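Local coordinates for putative PAS/PAC sensor protein (Nakamurella multipartita DSM 44233, PDB 6HMJ) that acts as a blue-light receptor, carrying flavin mononucleotide in a LOV domain and mediating RNA binding, probably through an ANTAR domain, at residues S209-W213 with D293-R297; F286-E290 with I314-R318; D308-I314 with N326-P332. One frame throughout, in Å; residues are numbered along the deposited sequence.

In the fold
Helix 192-202 gives way to a loop whose end, residues 209-213, meets the start of helix 294-305 in contact 1; this closes a long loop of 79 residues that holds the first strands and helices of the LOV core. Contact 2 opens inside that loop, at 286-290, and ends beyond it on strand 310-317, so the two cross. Contact 3 follows contact 1 in series but crosses contact 2, with which it shares Ile314; it is the hairpin of strands 310-317 and 323-334. Together they tie the incoming linker, the helix beside the flavin phosphate, the flavin-binding turn and the central strands round one FMN.

Contact 1: S209-W213 with D293-R297; sequences STKGW and DPHER. With FMN (flavin mononucleotide), chain E.
Lys211 and Asp293 make the nearest backbone approach, CA to CA 7.9 Å, where the irregular run 209-213 passes the first turn of helix 294-305. The contact is carried by Glu296, whose CG is anti to the carbonyl carbon (chi1 -69°) and whose chain beyond it is extended, so that the carboxylate reaches across to the loop. Its OE2 accepts from Gly212 N at 3.0 Å in a fairly straight bond (160°), the donor standing well above the carboxylate plane. The other oxygen, OE1, accepts a hydrogen bond from a water at 2.8 Å, which also donates to Thr210 O at 3.0 Å, so both oxygens are tied to the loop. Lys211, bent at chi2, crosses Asp293 at about a right angle; its NZ and Asp293 OD1 form a long salt bridge of 3.9 Å. Asp293 divides its work: as N-cap, its OD2 accepts weak bonds from His295 N and Glu296 N. In the loop, Ser209 OG accepts from Lys211 N, an ST turn. Arg297, an FMN-binding residue, turns its guanidinium edge toward the phosphate, though the close geometry there is doubtful. The pattern is mostly acid on the helix against amide, water and lysine on the loop, consistent with ionised Asp293 and Glu296 and with a polar surface joint between the linker and the flavin-binding domain.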
# COMPACT_ATOMS: atom_id res chain seq x y z
N SER A 209 -13.06 -18.88 -7.69
CA SER A 209 -13.59 -20.09 -8.30
C SER A 209 -12.97 -21.32 -7.65
O SER A 209 -11.92 -21.27 -7.01
CB SER A 209 -13.31 -20.09 -9.80
OG SER A 209 -13.64 -21.34 -10.38
N THR A 210 -13.65 -22.46 -7.82
CA THR A 210 -13.22 -23.73 -7.25
C THR A 210 -13.01 -24.80 -8.31
O THR A 210 -12.54 -25.90 -7.98
CB THR A 210 -14.25 -24.20 -6.21
OG1 THR A 210 -14.19 -23.34 -5.06
CG2 THR A 210 -14.00 -25.62 -5.76
N LYS A 211 -13.31 -24.52 -9.57
CA LYS A 211 -13.31 -25.53 -10.62
C LYS A 211 -11.91 -25.66 -11.22
O LYS A 211 -11.28 -24.65 -11.56
CB LYS A 211 -14.32 -25.16 -11.70
CG LYS A 211 -15.70 -24.77 -11.15
CD LYS A 211 -16.31 -25.86 -10.27
CE LYS A 211 -17.38 -25.28 -9.35
NZ LYS A 211 -18.15 -26.33 -8.63
N GLY A 212 -11.44 -26.89 -11.34
CA GLY A 212 -10.15 -27.20 -11.94
C GLY A 212 -10.30 -27.75 -13.34
O GLY A 212 -11.17 -27.31 -14.11
N TRP A 213 -9.46 -28.72 -13.68
CA TRP A 213 -9.44 -29.28 -15.03
C TRP A 213 -8.56 -30.53 -15.05
O TRP A 213 -7.92 -30.88 -14.05
CB TRP A 213 -8.94 -28.25 -16.05
CG TRP A 213 -7.80 -27.40 -15.56
CD1 TRP A 213 -7.86 -26.12 -15.11
CD2 TRP A 213 -6.42 -27.79 -15.48
NE1 TRP A 213 -6.61 -25.68 -14.75
CE2 TRP A 213 -5.71 -26.68 -14.97
CE3 TRP A 213 -5.71 -28.96 -15.78
CZ2 TRP A 213 -4.33 -26.71 -14.75
CZ3 TRP A 213 -4.34 -28.99 -15.57
CH2 TRP A 213 -3.67 -27.87 -15.06
N ASP A 293 -15.78 -32.69 -7.47
CA ASP A 293 -16.76 -32.37 -8.51
C ASP A 293 -17.01 -33.62 -9.34
O ASP A 293 -16.05 -34.24 -9.83
CB ASP A 293 -16.25 -31.24 -9.39
CG ASP A 293 -17.29 -30.74 -10.36
OD1 ASP A 293 -18.24 -30.05 -9.92
OD2 ASP A 293 -17.18 -31.05 -11.56
N PRO A 294 -18.27 -34.03 -9.54
CA PRO A 294 -18.52 -35.26 -10.32
C PRO A 294 -17.85 -35.29 -11.68
O PRO A 294 -17.29 -36.32 -12.07
CB PRO A 294 -20.05 -35.27 -10.45
CG PRO A 294 -20.54 -34.49 -9.29
CD PRO A 294 -19.52 -33.43 -9.05
N HIS A 295 -17.89 -34.18 -12.43
CA HIS A 295 -17.30 -34.17 -13.76
C HIS A 295 -15.78 -34.28 -13.69
O HIS A 295 -15.16 -34.97 -14.50
CB HIS A 295 -17.71 -32.90 -14.51
CG HIS A 295 -19.18 -32.79 -14.72
ND1 HIS A 295 -20.07 -32.61 -13.67
CD2 HIS A 295 -19.93 -32.84 -15.84
CE1 HIS A 295 -21.30 -32.54 -14.15
NE2 HIS A 295 -21.25 -32.68 -15.46
N GLU A 296 -15.16 -33.58 -12.73
CA GLU A 296 -13.72 -33.67 -12.57
C GLU A 296 -13.28 -35.09 -12.22
O GLU A 296 -12.28 -35.58 -12.75
CB GLU A 296 -13.26 -32.68 -11.49
CG GLU A 296 -13.39 -31.22 -11.92
CD GLU A 296 -13.06 -30.24 -10.82
OE1 GLU A 296 -12.39 -30.64 -9.84
OE2 GLU A 296 -13.47 -29.06 -10.92
N ARG A 297 -14.03 -35.76 -11.35
CA ARG A 297 -13.69 -37.14 -11.00
C ARG A 297 -13.76 -38.03 -12.23
O ARG A 297 -12.85 -38.84 -12.48
CB ARG A 297 -14.64 -37.68 -9.92
CG ARG A 297 -14.87 -36.77 -8.72
CD ARG A 297 -14.95 -37.55 -7.41
NE ARG A 297 -15.52 -38.89 -7.57
CZ ARG A 297 -16.82 -39.18 -7.61
NH1 ARG A 297 -17.72 -38.21 -7.49
NH2 ARG A 297 -17.21 -40.43 -7.77
N1 FMN E . -7.08 -37.16 -6.65
C2 FMN E . -7.01 -36.04 -5.90
O2 FMN E . -8.05 -35.36 -5.73
N3 FMN E . -5.87 -35.62 -5.32
C4 FMN E . -4.72 -36.28 -5.45
O4 FMN E . -3.68 -35.86 -4.90
C4A FMN E . -4.70 -37.52 -6.26
N5 FMN E . -3.58 -38.24 -6.43
C5A FMN E . -3.61 -39.37 -7.17
C6 FMN E . -2.43 -40.09 -7.34
C7 FMN E . -2.42 -41.26 -8.09
C7M FMN E . -1.13 -42.03 -8.25
C8 FMN E . -3.67 -41.73 -8.73
C8M FMN E . -3.71 -42.99 -9.56
C9 FMN E . -4.85 -41.01 -8.57
C9A FMN E . -4.87 -39.85 -7.82
N10 FMN E . -6.06 -39.09 -7.63
C10 FMN E . -5.99 -37.92 -6.86
C1' FMN E . -7.35 -39.45 -8.22
C2' FMN E . -8.20 -40.23 -7.24
O2' FMN E . -7.38 -41.09 -6.44
C3' FMN E . -9.21 -41.06 -8.00
O3' FMN E . -8.51 -41.94 -8.90
C4' FMN E . -10.17 -40.22 -8.83
O4' FMN E . -10.87 -39.29 -7.99
C5' FMN E . -11.11 -41.19 -9.53
O5' FMN E . -12.47 -40.82 -9.37
P FMN E . -13.37 -41.60 -8.29
O1P FMN E . -14.70 -40.91 -8.42
O2P FMN E . -13.35 -43.04 -8.77
O3P FMN E . -12.66 -41.43 -6.97
O HOH W 1 -11.24 -28.54 -8.40

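Contact 2: F286-E290 with I314-R318; sequences FLQAE and IRNFR. With FMN (flavin mononucleotide), chain E.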
# COMPACT_ATOMS: atom_id res chain seq x y z
N PHE A 286 -9.33 -39.36 -0.90
CA PHE A 286 -9.58 -38.76 0.41
C PHE A 286 -9.11 -37.31 0.47
O PHE A 286 -9.56 -36.56 1.35
CB PHE A 286 -8.92 -39.56 1.53
CG PHE A 286 -7.43 -39.78 1.35
CD1 PHE A 286 -6.52 -38.80 1.74
CD2 PHE A 286 -6.95 -40.97 0.84
CE1 PHE A 286 -5.16 -39.00 1.59
CE2 PHE A 286 -5.58 -41.18 0.69
CZ PHE A 286 -4.69 -40.20 1.07
N LEU A 287 -8.20 -36.89 -0.42
CA LEU A 287 -7.76 -35.50 -0.45
C LEU A 287 -8.88 -34.57 -0.89
O LEU A 287 -8.79 -33.36 -0.65
CB LEU A 287 -6.55 -35.35 -1.37
CG LEU A 287 -5.29 -36.08 -0.91
CD1 LEU A 287 -4.20 -35.97 -1.97
CD2 LEU A 287 -4.80 -35.52 0.41
N GLN A 288 -9.92 -35.09 -1.53
CA GLN A 288 -11.06 -34.29 -1.95
C GLN A 288 -12.05 -34.06 -0.82
O GLN A 288 -12.95 -33.22 -0.96
CB GLN A 288 -11.77 -34.97 -3.12
CG GLN A 288 -10.89 -35.15 -4.35
CD GLN A 288 -11.42 -36.22 -5.28
OE1 GLN A 288 -12.60 -36.54 -5.27
NE2 GLN A 288 -10.53 -36.79 -6.09
N ALA A 289 -11.91 -34.78 0.29
CA ALA A 289 -12.78 -34.63 1.45
C ALA A 289 -14.25 -34.69 1.04
O ALA A 289 -15.07 -33.85 1.42
CB ALA A 289 -12.48 -33.33 2.20
N GLU A 290 -14.59 -35.72 0.27
CA GLU A 290 -15.95 -35.95 -0.19
C GLU A 290 -16.53 -34.72 -0.88
O GLU A 290 -17.75 -34.55 -0.96
CB GLU A 290 -16.86 -36.36 0.98
CG GLU A 290 -16.32 -37.52 1.83
CD GLU A 290 -16.25 -38.83 1.07
OE1 GLU A 290 -16.75 -38.89 -0.07
OE2 GLU A 290 -15.69 -39.80 1.63
N ILE A 314 -6.95 -29.57 -9.14
CA ILE A 314 -8.12 -29.90 -8.34
C ILE A 314 -7.96 -29.30 -6.96
O ILE A 314 -6.85 -29.10 -6.47
CB ILE A 314 -8.33 -31.44 -8.27
CG1 ILE A 314 -9.69 -31.77 -7.65
CG2 ILE A 314 -7.20 -32.09 -7.47
CD1 ILE A 314 -10.08 -33.23 -7.79
N ARG A 315 -9.09 -29.00 -6.33
CA ARG A 315 -9.11 -28.44 -4.98
C ARG A 315 -9.01 -29.58 -3.97
O ARG A 315 -9.77 -30.55 -4.04
CB ARG A 315 -10.39 -27.63 -4.78
CG ARG A 315 -10.43 -26.78 -3.51
CD ARG A 315 -9.52 -25.56 -3.63
NE ARG A 315 -9.72 -24.61 -2.53
CZ ARG A 315 -8.90 -23.61 -2.24
NH1 ARG A 315 -7.81 -23.41 -2.96
NH2 ARG A 315 -9.16 -22.81 -1.22
N ASN A 316 -8.06 -29.47 -3.05
CA ASN A 316 -7.76 -30.53 -2.10
C ASN A 316 -7.70 -29.97 -0.68
O ASN A 316 -7.75 -28.76 -0.46
CB ASN A 316 -6.43 -31.23 -2.41
CG ASN A 316 -6.53 -32.30 -3.49
OD1 ASN A 316 -5.51 -32.87 -3.87
ND2 ASN A 316 -7.74 -32.58 -3.99
N PHE A 317 -7.57 -30.89 0.28
CA PHE A 317 -7.62 -30.54 1.69
C PHE A 317 -6.68 -31.46 2.46
O PHE A 317 -6.71 -32.68 2.27
CB PHE A 317 -9.05 -30.66 2.23
CG PHE A 317 -10.07 -29.98 1.37
CD1 PHE A 317 -10.68 -30.66 0.32
CD2 PHE A 317 -10.41 -28.66 1.58
CE1 PHE A 317 -11.61 -30.03 -0.48
CE2 PHE A 317 -11.34 -28.03 0.78
CZ PHE A 317 -11.94 -28.72 -0.25
N ARG A 318 -5.87 -30.87 3.33
CA ARG A 318 -4.97 -31.64 4.18
C ARG A 318 -5.78 -32.36 5.26
O ARG A 318 -6.99 -32.19 5.40
CB ARG A 318 -3.93 -30.72 4.81
CG ARG A 318 -3.19 -29.84 3.81
CD ARG A 318 -2.13 -28.97 4.47
NE ARG A 318 -2.69 -28.08 5.48
CZ ARG A 318 -2.00 -27.15 6.13
NH1 ARG A 318 -0.72 -26.96 5.86
NH2 ARG A 318 -2.60 -26.39 7.04
N1 FMN E . -7.08 -37.16 -6.65
C2 FMN E . -7.01 -36.04 -5.90
O2 FMN E . -8.05 -35.36 -5.73
N3 FMN E . -5.87 -35.62 -5.32
C4 FMN E . -4.72 -36.28 -5.45
O4 FMN E . -3.68 -35.86 -4.90
C4A FMN E . -4.70 -37.52 -6.26
N5 FMN E . -3.58 -38.24 -6.43
C5A FMN E . -3.61 -39.37 -7.17
C6 FMN E . -2.43 -40.09 -7.34
C7 FMN E . -2.42 -41.26 -8.09
C7M FMN E . -1.13 -42.03 -8.25
C8 FMN E . -3.67 -41.73 -8.73
C8M FMN E . -3.71 -42.99 -9.56
C9 FMN E . -4.85 -41.01 -8.57
C9A FMN E . -4.87 -39.85 -7.82
N10 FMN E . -6.06 -39.09 -7.63
C10 FMN E . -5.99 -37.92 -6.86
C1' FMN E . -7.35 -39.45 -8.22
C2' FMN E . -8.20 -40.23 -7.24
O2' FMN E . -7.38 -41.09 -6.44
C3' FMN E . -9.21 -41.06 -8.00
O3' FMN E . -8.51 -41.94 -8.90
C4' FMN E . -10.17 -40.22 -8.83
O4' FMN E . -10.87 -39.29 -7.99
C5' FMN E . -11.11 -41.19 -9.53
O5' FMN E . -12.47 -40.82 -9.37
P FMN E . -13.37 -41.60 -8.29
O1P FMN E . -14.70 -40.91 -8.42
O2P FMN E . -13.35 -43.04 -8.77
O3P FMN E . -12.66 -41.43 -6.97
O HOH W 2 -8.17 -35.00 3.11
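Leu287 meets Asn316 because chi1 of Asn316 (-82°) swings its amide to Leu287 CB, while chi1 of Leu287 (-65°) sends CD1 to the O4 side of the flavin; Gln288 also has CG anti to the carbonyl carbon and runs on extended toward the flavin. This is the pyrimidine end of the FMN pocket of a LOV domain, a PAS fold: Phe286 to Gln288 close the NCRFLQ signature that holds Cys284, and residues 314-317 are strand. Asn316 reads the ring with both ends of its amide. OD1 accepts from FMN N3 at 3.1 Å, while ND2 donates to FMN O2 at 3.3 Å. The second bond of ND2 goes to Arg315 O, from above that carbonyl's plane, and OD1 also accepts from Asn326 ND2, so bonds at both its nitrogen and its oxygen fix the flip of the amide. From the 3-10 turn, Gln288 NE2 donates to the same FMN O2 at 2.9 Å and to ribityl O4' at 3.2 Å, linking ring and chain; O2 thus has two amide donors. Ile314 crosses Gln288 at about a right angle, its CD1 4.0 Å from NE2, and lines the pocket with methyl groups. The backbones are joined by Phe317 N to Leu287 O at 2.9 Å, a somewhat bent bond (132°) lying in the carbonyl plane. That same oxygen sits at the edge of the Phe317 ring, whose CD1 packs on Ala289 CB. Arg315, on the other hand, leads away to Trp325 in a cation-pi pair. A water completes the joint, donating to Phe286 O at 2.7 Å and to Phe317 O at 2.9 Å.

Contact 3: D308-I314 with N326-P332; sequences DAVTTLI and NEFHLSP. With FMN (flavin mononucleotide), chain E.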
# COMPACT_ATOMS: atom_id res chain seq x y z
N ASP A 308 -3.76 -43.18 -19.97
CA ASP A 308 -3.26 -41.91 -20.46
C ASP A 308 -2.40 -41.22 -19.40
O ASP A 308 -2.53 -41.45 -18.20
CB ASP A 308 -4.42 -40.99 -20.85
CG ASP A 308 -5.25 -41.56 -21.99
OD1 ASP A 308 -4.74 -42.42 -22.73
OD2 ASP A 308 -6.42 -41.14 -22.13
N ALA A 309 -1.51 -40.35 -19.88
CA ALA A 309 -0.77 -39.43 -19.02
C ALA A 309 -1.49 -38.09 -19.04
O ALA A 309 -1.73 -37.52 -20.11
CB ALA A 309 0.67 -39.27 -19.50
N VAL A 310 -1.85 -37.59 -17.85
CA VAL A 310 -2.62 -36.36 -17.73
C VAL A 310 -2.12 -35.56 -16.55
O VAL A 310 -1.53 -36.09 -15.60
CB VAL A 310 -4.14 -36.63 -17.57
CG1 VAL A 310 -4.67 -37.44 -18.74
CG2 VAL A 310 -4.41 -37.34 -16.24
N THR A 311 -2.36 -34.25 -16.61
CA THR A 311 -2.14 -33.35 -15.49
C THR A 311 -3.49 -32.81 -15.05
O THR A 311 -4.31 -32.40 -15.88
CB THR A 311 -1.21 -32.19 -15.88
OG1 THR A 311 0.05 -32.71 -16.30
CG2 THR A 311 -1.01 -31.26 -14.69
N THR A 312 -3.73 -32.83 -13.74
CA THR A 312 -5.02 -32.43 -13.18
C THR A 312 -4.81 -31.34 -12.15
O THR A 312 -3.95 -31.47 -11.27
CB THR A 312 -5.73 -33.63 -12.55
OG1 THR A 312 -6.24 -34.48 -13.59
CG2 THR A 312 -6.89 -33.17 -11.66
N LEU A 313 -5.60 -30.28 -12.25
CA LEU A 313 -5.71 -29.27 -11.21
C LEU A 313 -7.02 -29.50 -10.47
O LEU A 313 -8.08 -29.65 -11.10
CB LEU A 313 -5.67 -27.86 -11.80
CG LEU A 313 -5.77 -26.70 -10.80
CD1 LEU A 313 -4.59 -26.72 -9.84
CD2 LEU A 313 -5.87 -25.37 -11.53
N ILE A 314 -6.95 -29.57 -9.14
CA ILE A 314 -8.12 -29.90 -8.34
C ILE A 314 -7.96 -29.30 -6.96
O ILE A 314 -6.85 -29.10 -6.47
CB ILE A 314 -8.33 -31.44 -8.27
CG1 ILE A 314 -9.69 -31.77 -7.65
CG2 ILE A 314 -7.20 -32.09 -7.47
CD1 ILE A 314 -10.08 -33.23 -7.79
N ASN A 326 -4.12 -28.29 -5.98
CA ASN A 326 -3.23 -29.41 -6.24
C ASN A 326 -3.17 -29.65 -7.74
O ASN A 326 -4.16 -30.10 -8.34
CB ASN A 326 -3.72 -30.66 -5.50
CG ASN A 326 -2.80 -31.86 -5.67
OD1 ASN A 326 -1.89 -31.87 -6.50
ND2 ASN A 326 -3.04 -32.90 -4.87
N GLU A 327 -2.04 -29.33 -8.35
CA GLU A 327 -1.75 -29.76 -9.72
C GLU A 327 -0.88 -31.01 -9.61
O GLU A 327 0.31 -30.93 -9.31
CB GLU A 327 -1.04 -28.67 -10.52
CG GLU A 327 -0.89 -29.04 -11.99
CD GLU A 327 -0.07 -28.04 -12.77
OE1 GLU A 327 -0.65 -27.04 -13.23
OE2 GLU A 327 1.15 -28.27 -12.93
N PHE A 328 -1.49 -32.17 -9.85
CA PHE A 328 -0.77 -33.44 -9.79
C PHE A 328 -0.80 -34.10 -11.16
O PHE A 328 -1.85 -34.18 -11.80
CB PHE A 328 -1.36 -34.37 -8.71
CG PHE A 328 -2.73 -34.90 -9.03
CD1 PHE A 328 -2.89 -36.02 -9.82
CD2 PHE A 328 -3.85 -34.30 -8.49
CE1 PHE A 328 -4.15 -36.52 -10.09
CE2 PHE A 328 -5.11 -34.80 -8.75
CZ PHE A 328 -5.26 -35.91 -9.56
N HIS A 329 0.37 -34.57 -11.59
CA HIS A 329 0.50 -35.27 -12.86
C HIS A 329 0.37 -36.77 -12.63
O HIS A 329 0.86 -37.31 -11.63
CB HIS A 329 1.86 -34.93 -13.50
CG HIS A 329 2.18 -35.73 -14.71
ND1 HIS A 329 3.26 -36.59 -14.77
CD2 HIS A 329 1.59 -35.80 -15.93
CE1 HIS A 329 3.31 -37.16 -15.96
NE2 HIS A 329 2.30 -36.70 -16.68
N LEU A 330 -0.30 -37.45 -13.56
CA LEU A 330 -0.51 -38.88 -13.49
C LEU A 330 0.26 -39.53 -14.63
O LEU A 330 -0.01 -39.26 -15.81
CB LEU A 330 -2.00 -39.23 -13.59
CG LEU A 330 -2.86 -38.93 -12.36
CD1 LEU A 330 -4.33 -39.07 -12.70
CD2 LEU A 330 -2.49 -39.82 -11.19
N SER A 331 1.21 -40.39 -14.28
CA SER A 331 2.07 -41.04 -15.26
C SER A 331 1.87 -42.55 -15.19
O SER A 331 2.07 -43.14 -14.11
CB SER A 331 3.54 -40.69 -15.00
OG SER A 331 4.34 -41.01 -16.12
N PRO A 332 1.45 -43.21 -16.27
CA PRO A 332 1.24 -44.66 -16.20
C PRO A 332 2.54 -45.43 -16.32
O PRO A 332 3.48 -45.02 -17.02
CB PRO A 332 0.32 -44.94 -17.40
CG PRO A 332 0.68 -43.88 -18.38
CD PRO A 332 1.02 -42.65 -17.56
N1 FMN E . -7.08 -37.16 -6.65
C2 FMN E . -7.01 -36.04 -5.90
O2 FMN E . -8.05 -35.36 -5.73
N3 FMN E . -5.87 -35.62 -5.32
C4 FMN E . -4.72 -36.28 -5.45
O4 FMN E . -3.68 -35.86 -4.90
C4A FMN E . -4.70 -37.52 -6.26
N5 FMN E . -3.58 -38.24 -6.43
C5A FMN E . -3.61 -39.37 -7.17
C6 FMN E . -2.43 -40.09 -7.34
C7 FMN E . -2.42 -41.26 -8.09
C7M FMN E . -1.13 -42.03 -8.25
C8 FMN E . -3.67 -41.73 -8.73
C8M FMN E . -3.71 -42.99 -9.56
C9 FMN E . -4.85 -41.01 -8.57
C9A FMN E . -4.87 -39.85 -7.82
N10 FMN E . -6.06 -39.09 -7.63
C10 FMN E . -5.99 -37.92 -6.86
C1' FMN E . -7.35 -39.45 -8.22
C2' FMN E . -8.20 -40.23 -7.24
O2' FMN E . -7.38 -41.09 -6.44
C3' FMN E . -9.21 -41.06 -8.00
O3' FMN E . -8.51 -41.94 -8.90
C4' FMN E . -10.17 -40.22 -8.83
O4' FMN E . -10.87 -39.29 -7.99
C5' FMN E . -11.11 -41.19 -9.53
O5' FMN E . -12.47 -40.82 -9.37
P FMN E . -13.37 -41.60 -8.29
O1P FMN E . -14.70 -40.91 -8.42
O2P FMN E . -13.35 -43.04 -8.77
O3P FMN E . -12.66 -41.43 -6.97
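Val310 and Leu330 begin a regular antiparallel ladder whose strand axes come within 4.7 Å at 158°, the hairpin of the PAS sheet that walls one side of the flavin pocket. Three hydrogen-bonded pairs, Val310-Leu330, Thr312-Phe328 and Ile314-Asn326, each exchange two backbone bonds, among them Leu330 N to Val310 O at 2.7 Å. Thr311-His329 and Leu313-Glu327, between them, are non-hydrogen-bonded.

Apolar packing fills the flavin-facing side. With Phe328 CG between the backbone N and the carbonyl carbon (chi1 69°), the ring is sandwiched: Thr312 CB makes a CH-pi contact 4.1 Å from its centroid, and the isoalloxazine lies over the opposite face, Phe328 CZ 3.4 Å from FMN C10. Ile314 CG2 meets the ring edge, Val310 CG2 lies beside Leu330 CD1, and Leu330 CD2 touches the dimethylbenzene ring. On the far face Thr311 CG2 packs on Glu327 CG at 3.5 Å.

Among polar groups, Asn326 ND2, hydrogen-bonded to Asn316 OD1, stands 3.0 Å from FMN O4; Glu327 OE1 forms a salt bridge with Arg353.

Strand 213-216 pairs with 310-317 and strand 340-346 with 323-334; Ile300 of helix 294-305 meets Thr312 and Leu330, while Ser331 OG is hydrogen-bonded to Asp244 of the second subunit.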